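P91 (Metagenome, PDB 4ZI5) hydrolyses phosphotriesters as a promiscuous activity and is an alpha/beta hydrolase of the dienelactone hydrolase family. Local coordinates at residues P118-G122 with S123-A127; C242-F245 with S246-G250. All coordinates share one frame; numbering follows the deposited sequence.

Interaction 1 (P118-G122 with S123-A127); sequences PEVDG and SKVAA
Asp-121 and Ser-123 meet through a single carboxylate oxygen that takes two bonds from one residue. OD1 of Asp-121 lies 2.7 Å from Ser-123 OG and 3.0 Å from Ser-123 N, the hydroxyl on the syn side but tilted 30° out of the carboxylate plane, the amide from above that plane, 39° out of it. The bond from Ser-123 N makes an Asx turn, to which the hydroxyl adds a second bond from the same face. A chi1 of 178° sets the carboxylate of Asp-121 beside its own carbonyl carbon, on the side where Ser-123 follows. The backbone itself forms a type I beta turn, in which Lys-124 N donates to Asp-121 O at 2.9 Å. The other oxygen, Asp-121 OD2, rests against the aliphatic stem of Lys-124, 3.5 Å from CD, whereas NZ stays 4.9 Å from OD2, too far for a salt bridge. On the buried side, Val-120 and Val-125 cross at about a right angle, their CG1 methyls 3.9 Å apart. Both valines also touch Leu-114 of helix 100-115. Backbone bonds from Asp-121 to Arg-42 and from Lys-124 and Ala-126 to Gly-44 hold the bend beside strand 42-48; the turn itself joins strand 120-121 to strand 125-130.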
ATOM      1  N   PRO A 118       3.837 -31.355  -8.662  1.00 15.78           N
ATOM      2  CA  PRO A 118       5.304 -31.446  -8.489  1.00 15.28           C
ATOM      3  C   PRO A 118       6.126 -30.181  -8.778  1.00 15.96           C
ATOM      4  O   PRO A 118       7.278 -30.084  -8.337  1.00 16.26           O
ATOM      5  CB  PRO A 118       5.713 -32.589  -9.437  1.00 15.87           C
ATOM      6  CG  PRO A 118       4.455 -33.364  -9.647  1.00 16.57           C
ATOM      7  CD  PRO A 118       3.352 -32.351  -9.641  1.00 16.02           C
ATOM      8  N   GLU A 119       5.538 -29.223  -9.478  1.00 14.89           N
ATOM      9  CA  GLU A 119       6.166 -27.940  -9.727  1.00 15.51           C
ATOM     10  C   GLU A 119       6.171 -26.998  -8.518  1.00 15.84           C
ATOM     11  O   GLU A 119       6.832 -25.961  -8.572  1.00 17.44           O
ATOM     12  CB  GLU A 119       5.462 -27.218 -10.884  1.00 15.23           C
ATOM     13  CG  GLU A 119       5.499 -27.951 -12.204  1.00 15.27           C
ATOM     14  CD  GLU A 119       4.308 -28.863 -12.436  1.00 15.13           C
ATOM     15  OE1 GLU A 119       3.565 -29.227 -11.475  1.00 14.57           O
ATOM     16  OE2 GLU A 119       4.124 -29.242 -13.612  1.00 14.44           O
ATOM     17  N   VAL A 120       5.445 -27.345  -7.460  1.00 14.90           N
ATOM     18  CA  VAL A 120       5.278 -26.481  -6.285  1.00 15.21           C
ATOM     19  C   VAL A 120       6.232 -26.881  -5.180  1.00 15.84           C
ATOM     20  O   VAL A 120       6.258 -28.036  -4.770  1.00 14.74           O
ATOM     21  CB  VAL A 120       3.821 -26.551  -5.756  1.00 15.00           C
ATOM     22  CG1 VAL A 120       3.618 -25.736  -4.468  1.00 14.81           C
ATOM     23  CG2 VAL A 120       2.867 -26.036  -6.825  1.00 14.89           C
ATOM     24  N   ASP A 121       6.986 -25.884  -4.699  1.00 16.57           N
ATOM     25  CA  ASP A 121       7.731 -25.935  -3.445  1.00 16.66           C
ATOM     26  C   ASP A 121       6.726 -25.737  -2.306  1.00 17.33           C
ATOM     27  O   ASP A 121       6.242 -24.604  -2.051  1.00 16.31           O
ATOM     28  CB  ASP A 121       8.762 -24.825  -3.435  1.00 17.44           C
ATOM     29  CG  ASP A 121       9.557 -24.762  -2.152  1.00 18.20           C
ATOM     30  OD1 ASP A 121       9.245 -25.468  -1.190  1.00 18.69           O
ATOM     31  OD2 ASP A 121      10.521 -23.985  -2.160  1.00 20.82           O
ATOM     32  N   GLY A 122       6.405 -26.840  -1.627  1.00 17.59           N
ATOM     33  CA  GLY A 122       5.386 -26.843  -0.573  1.00 18.42           C
ATOM     34  C   GLY A 122       5.701 -25.959   0.619  1.00 18.14           C
ATOM     35  O   GLY A 122       4.788 -25.579   1.361  1.00 18.74           O
ATOM     36  N   SER A 123       6.973 -25.611   0.790  1.00 18.18           N
ATOM     37  CA  SER A 123       7.387 -24.718   1.863  1.00 19.65           C
ATOM     38  C   SER A 123       7.130 -23.254   1.527  1.00 19.57           C
ATOM     39  O   SER A 123       7.263 -22.406   2.404  1.00 20.52           O
ATOM     40  CB  SER A 123       8.881 -24.898   2.199  1.00 20.30           C
ATOM     41  OG  SER A 123       9.732 -24.365   1.182  1.00 18.90           O
ATOM     42  N   LYS A 124       6.844 -22.948   0.259  1.00 17.87           N
ATOM     43  CA  LYS A 124       6.678 -21.569  -0.219  1.00 17.82           C
ATOM     44  C   LYS A 124       5.340 -21.443  -0.943  1.00 16.43           C
ATOM     45  O   LYS A 124       5.280 -21.394  -2.191  1.00 15.87           O
ATOM     46  CB  LYS A 124       7.815 -21.186  -1.161  1.00 19.47           C
ATOM     47  CG  LYS A 124       9.179 -21.101  -0.445  1.00 23.14           C
ATOM     48  CD  LYS A 124      10.246 -20.610  -1.406  1.00 26.84           C
ATOM     49  CE  LYS A 124      11.632 -20.674  -0.770  1.00 30.48           C
ATOM     50  NZ  LYS A 124      12.429 -19.528  -1.275  1.00 32.82           N
ATOM     51  N   VAL A 125       4.275 -21.346  -0.150  1.00 15.41           N
ATOM     52  CA  VAL A 125       2.946 -21.209  -0.715  1.00 14.93           C
ATOM     53  C   VAL A 125       2.203 -19.991  -0.186  1.00 14.42           C
ATOM     54  O   VAL A 125       2.425 -19.546   0.933  1.00 14.27           O
ATOM     55  CB  VAL A 125       2.113 -22.477  -0.492  1.00 15.22           C
ATOM     56  CG1 VAL A 125       2.690 -23.616  -1.351  1.00 15.49           C
ATOM     57  CG2 VAL A 125       2.043 -22.840   0.981  1.00 15.57           C
ATOM     58  N   ALA A 126       1.349 -19.433  -1.027  1.00 14.68           N
ATOM     59  CA  ALA A 126       0.560 -18.255  -0.676  1.00 14.15           C
ATOM     60  C   ALA A 126      -0.835 -18.398  -1.263  1.00 13.58           C
ATOM     61  O   ALA A 126      -1.124 -19.347  -1.992  1.00 12.40           O
ATOM     62  CB  ALA A 126       1.223 -16.984  -1.209  1.00 14.25           C
ATOM     63  N   ALA A 127      -1.719 -17.480  -0.906  1.00 12.27           N
ATOM     64  CA  ALA A 127      -3.070 -17.469  -1.459  1.00 12.40           C
ATOM     65  C   ALA A 127      -3.496 -16.045  -1.714  1.00 12.18           C
ATOM     66  O   ALA A 127      -3.228 -15.142  -0.916  1.00 13.03           O
ATOM     67  CB  ALA A 127      -4.068 -18.119  -0.522  1.00 12.56           C
TER

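Interaction 2 (C242-F245 with S246-G250); sequences CNLF and SELFG
Phe-245 and Phe-249, one helical turn apart, lie side by side and point the same way, their ring centroids 5.8 Å apart and their planes inclined at 45°. CE2 of Phe-249 approaches Phe-245 CG at 4.1 Å, while its CD2 also sits 3.4 Å from the Phe-245 carbonyl oxygen. That oxygen accepts the amide N of Phe-249 at 2.8 Å, so the last helical bond fixes the base of the second ring just where the chain leaves helical geometry. The Phe-249 ring also packs on Ala-126. An alanine at Phe-249 would keep the backbone bond but would probably take away the neighbour of Phe-245 CG and CD1 and open a gap beside Ala-126. Next to the aromatic pair, Leu-244 CD1 meets Leu-248 CD1 at 3.7 Å; CG of Leu-244, anti to the backbone N (chi1 -177°), carries that methyl forward along the helix.

On the polar side, Asn-243 O takes Glu-247 N; in the conformer described, Ser-246 OG also reaches Asn-243 O, at 2.8 Å and from the same face of its plane, and a water bridges Asn-243 ND2 and this hydroxyl. Across the dimer interface, Asn-243 OD1 bonds ND2 of Asn-243 of the second subunit, and Glu-247 forms a salt bridge with Arg-236 of that subunit. The apolar side of helix 231-248 covers the central sheet: Phe-245 reaches Ala-126 and Ile-128 of strand 125-130 and Val-151 of strand 149-153, while Leu-244 reaches Leu-173 of strand 171-177.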
ATOM      1  N   CYS A 242       2.693  -8.379  -5.897  0.60 12.72           N
ATOM      2  CA  CYS A 242       3.943  -8.794  -6.526  0.60 13.72           C
ATOM      3  C   CYS A 242       5.174  -8.439  -5.695  0.60 13.30           C
ATOM      4  O   CYS A 242       6.080  -9.275  -5.505  0.60 12.25           O
ATOM      5  CB  CYS A 242       4.026  -8.183  -7.905  0.60 14.73           C
ATOM      6  SG  CYS A 242       5.443  -8.696  -8.843  0.60 16.92           S
ATOM      7  N   ASN A 243       5.183  -7.223  -5.158  1.00 13.09           N
ATOM      8  CA  ASN A 243       6.239  -6.798  -4.241  1.00 13.46           C
ATOM      9  C   ASN A 243       6.345  -7.635  -2.980  1.00 13.68           C
ATOM     10  O   ASN A 243       7.473  -8.022  -2.569  1.00 13.41           O
ATOM     11  CB  ASN A 243       6.086  -5.312  -3.867  1.00 13.70           C
ATOM     12  CG  ASN A 243       6.300  -4.355  -5.048  1.00 14.94           C
ATOM     13  OD1 ASN A 243       5.765  -3.244  -5.057  1.00 17.58           O
ATOM     14  ND2 ASN A 243       7.101  -4.763  -6.033  1.00 14.78           N
ATOM     15  N   LEU A 244       5.208  -7.933  -2.356  1.00 12.90           N
ATOM     16  CA  LEU A 244       5.202  -8.758  -1.169  1.00 13.11           C
ATOM     17  C   LEU A 244       5.737 -10.174  -1.458  1.00 13.49           C
ATOM     18  O   LEU A 244       6.514 -10.700  -0.686  1.00 13.05           O
ATOM     19  CB  LEU A 244       3.801  -8.847  -0.566  1.00 13.32           C
ATOM     20  CG  LEU A 244       3.655  -9.632   0.739  1.00 13.35           C
ATOM     21  CD1 LEU A 244       4.416  -8.937   1.875  1.00 13.52           C
ATOM     22  CD2 LEU A 244       2.184  -9.788   1.101  1.00 14.03           C
ATOM     23  N   PHE A 245       5.313 -10.782  -2.567  1.00 13.53           N
ATOM     24  CA  PHE A 245       5.808 -12.086  -2.937  1.00 13.89           C
ATOM     25  C   PHE A 245       7.328 -12.083  -3.222  1.00 14.92           C
ATOM     26  O   PHE A 245       8.025 -13.009  -2.803  1.00 15.05           O
ATOM     27  CB  PHE A 245       5.052 -12.629  -4.167  1.00 13.67           C
ATOM     28  CG  PHE A 245       3.617 -12.977  -3.901  1.00 13.38           C
ATOM     29  CD1 PHE A 245       3.072 -12.980  -2.622  1.00 13.15           C
ATOM     30  CD2 PHE A 245       2.801 -13.350  -4.973  1.00 13.16           C
ATOM     31  CE1 PHE A 245       1.745 -13.335  -2.412  1.00 12.75           C
ATOM     32  CE2 PHE A 245       1.483 -13.700  -4.764  1.00 13.33           C
ATOM     33  CZ  PHE A 245       0.951 -13.684  -3.490  1.00 13.16           C
ATOM     34  N   SER A 246       7.818 -11.049  -3.901  0.50 15.47           N
ATOM     35  CA  SER A 246       9.256 -10.938  -4.193  0.50 16.15           C
ATOM     36  C   SER A 246      10.060 -10.781  -2.908  0.50 15.59           C
ATOM     37  O   SER A 246      11.101 -11.421  -2.742  0.50 15.88           O
ATOM     38  CB  SER A 246       9.540  -9.788  -5.157  0.50 17.10           C
ATOM     39  OG  SER A 246       9.397  -8.535  -4.536  0.50 19.56           O
ATOM     40  N   GLU A 247       9.547  -9.975  -1.986  1.00 14.89           N
ATOM     41  CA  GLU A 247      10.163  -9.802  -0.660  1.00 15.85           C
ATOM     42  C   GLU A 247      10.223 -11.128   0.127  1.00 15.12           C
ATOM     43  O   GLU A 247      11.251 -11.467   0.736  1.00 15.96           O
ATOM     44  CB  GLU A 247       9.369  -8.754   0.141  1.00 16.85           C
ATOM     45  CG  GLU A 247       9.843  -8.543   1.589  1.00 18.53           C
ATOM     46  CD  GLU A 247       8.828  -7.808   2.450  1.00 20.42           C
ATOM     47  OE1 GLU A 247       8.079  -6.920   1.970  1.00 18.35           O
ATOM     48  OE2 GLU A 247       8.756  -8.121   3.654  1.00 25.04           O
ATOM     49  N   LEU A 248       9.110 -11.835   0.187  1.00 14.39           N
ATOM     50  CA  LEU A 248       9.016 -13.011   1.053  1.00 15.64           C
ATOM     51  C   LEU A 248       9.535 -14.329   0.457  1.00 16.84           C
ATOM     52  O   LEU A 248      10.008 -15.188   1.209  1.00 16.67           O
ATOM     53  CB  LEU A 248       7.587 -13.187   1.536  1.00 15.44           C
ATOM     54  CG  LEU A 248       7.038 -12.072   2.393  1.00 16.19           C
ATOM     55  CD1 LEU A 248       5.565 -12.327   2.609  1.00 16.77           C
ATOM     56  CD2 LEU A 248       7.781 -11.927   3.724  1.00 17.34           C
ATOM     57  N   PHE A 249       9.408 -14.508  -0.849  1.00 17.16           N
ATOM     58  CA  PHE A 249       9.965 -15.669  -1.531  1.00 20.55           C
ATOM     59  C   PHE A 249      11.367 -15.389  -2.060  1.00 25.38           C
ATOM     60  O   PHE A 249      11.767 -14.226  -2.252  1.00 28.30           O
ATOM     61  CB  PHE A 249       9.067 -16.112  -2.703  1.00 19.08           C
ATOM     62  CG  PHE A 249       7.682 -16.543  -2.283  1.00 19.03           C
ATOM     63  CD1 PHE A 249       7.488 -17.385  -1.199  1.00 18.66           C
ATOM     64  CD2 PHE A 249       6.565 -16.114  -2.993  1.00 19.98           C
ATOM     65  CE1 PHE A 249       6.218 -17.781  -0.814  1.00 18.89           C
ATOM     66  CE2 PHE A 249       5.288 -16.514  -2.612  1.00 19.67           C
ATOM     67  CZ  PHE A 249       5.126 -17.350  -1.521  1.00 19.72           C
ATOM     68  N   GLY A 250      12.079 -16.462  -2.383  1.00 27.93           N
ATOM     69  CA  GLY A 250      13.479 -16.365  -2.858  1.00 35.51           C
ATOM     70  C   GLY A 250      14.448 -15.683  -1.895  1.00 38.68           C
ATOM     71  O   GLY A 250      14.492 -14.449  -1.800  1.00 41.83           O
TER
HETATM   72  O   HOH W   1       8.639  -7.075  -6.809  0.50 18.81           O

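Interactions 1 and 2 meet where the C-terminal helix ends against the start of strand 125-130: CB of Ala-126 lies 3.9 Å from both Phe-245 CE1 and Phe-249 CZ. Their centres are about 13 Å apart, and each is only partly buried. In 118-122 with 123-127, a carboxylate and a hydroxyl secure an outer bend, with two buried valines against Leu-114 of helix 100-115. In 242-245 with 246-250, regular helical bonds carry an apolar side of leucine and phenylalanine onto the sheet, while Asn-243 and Glu-247 bond to the second subunit. Of the two, only interaction 2 reaches that subunit; no other chain of the assembly touches interaction 1.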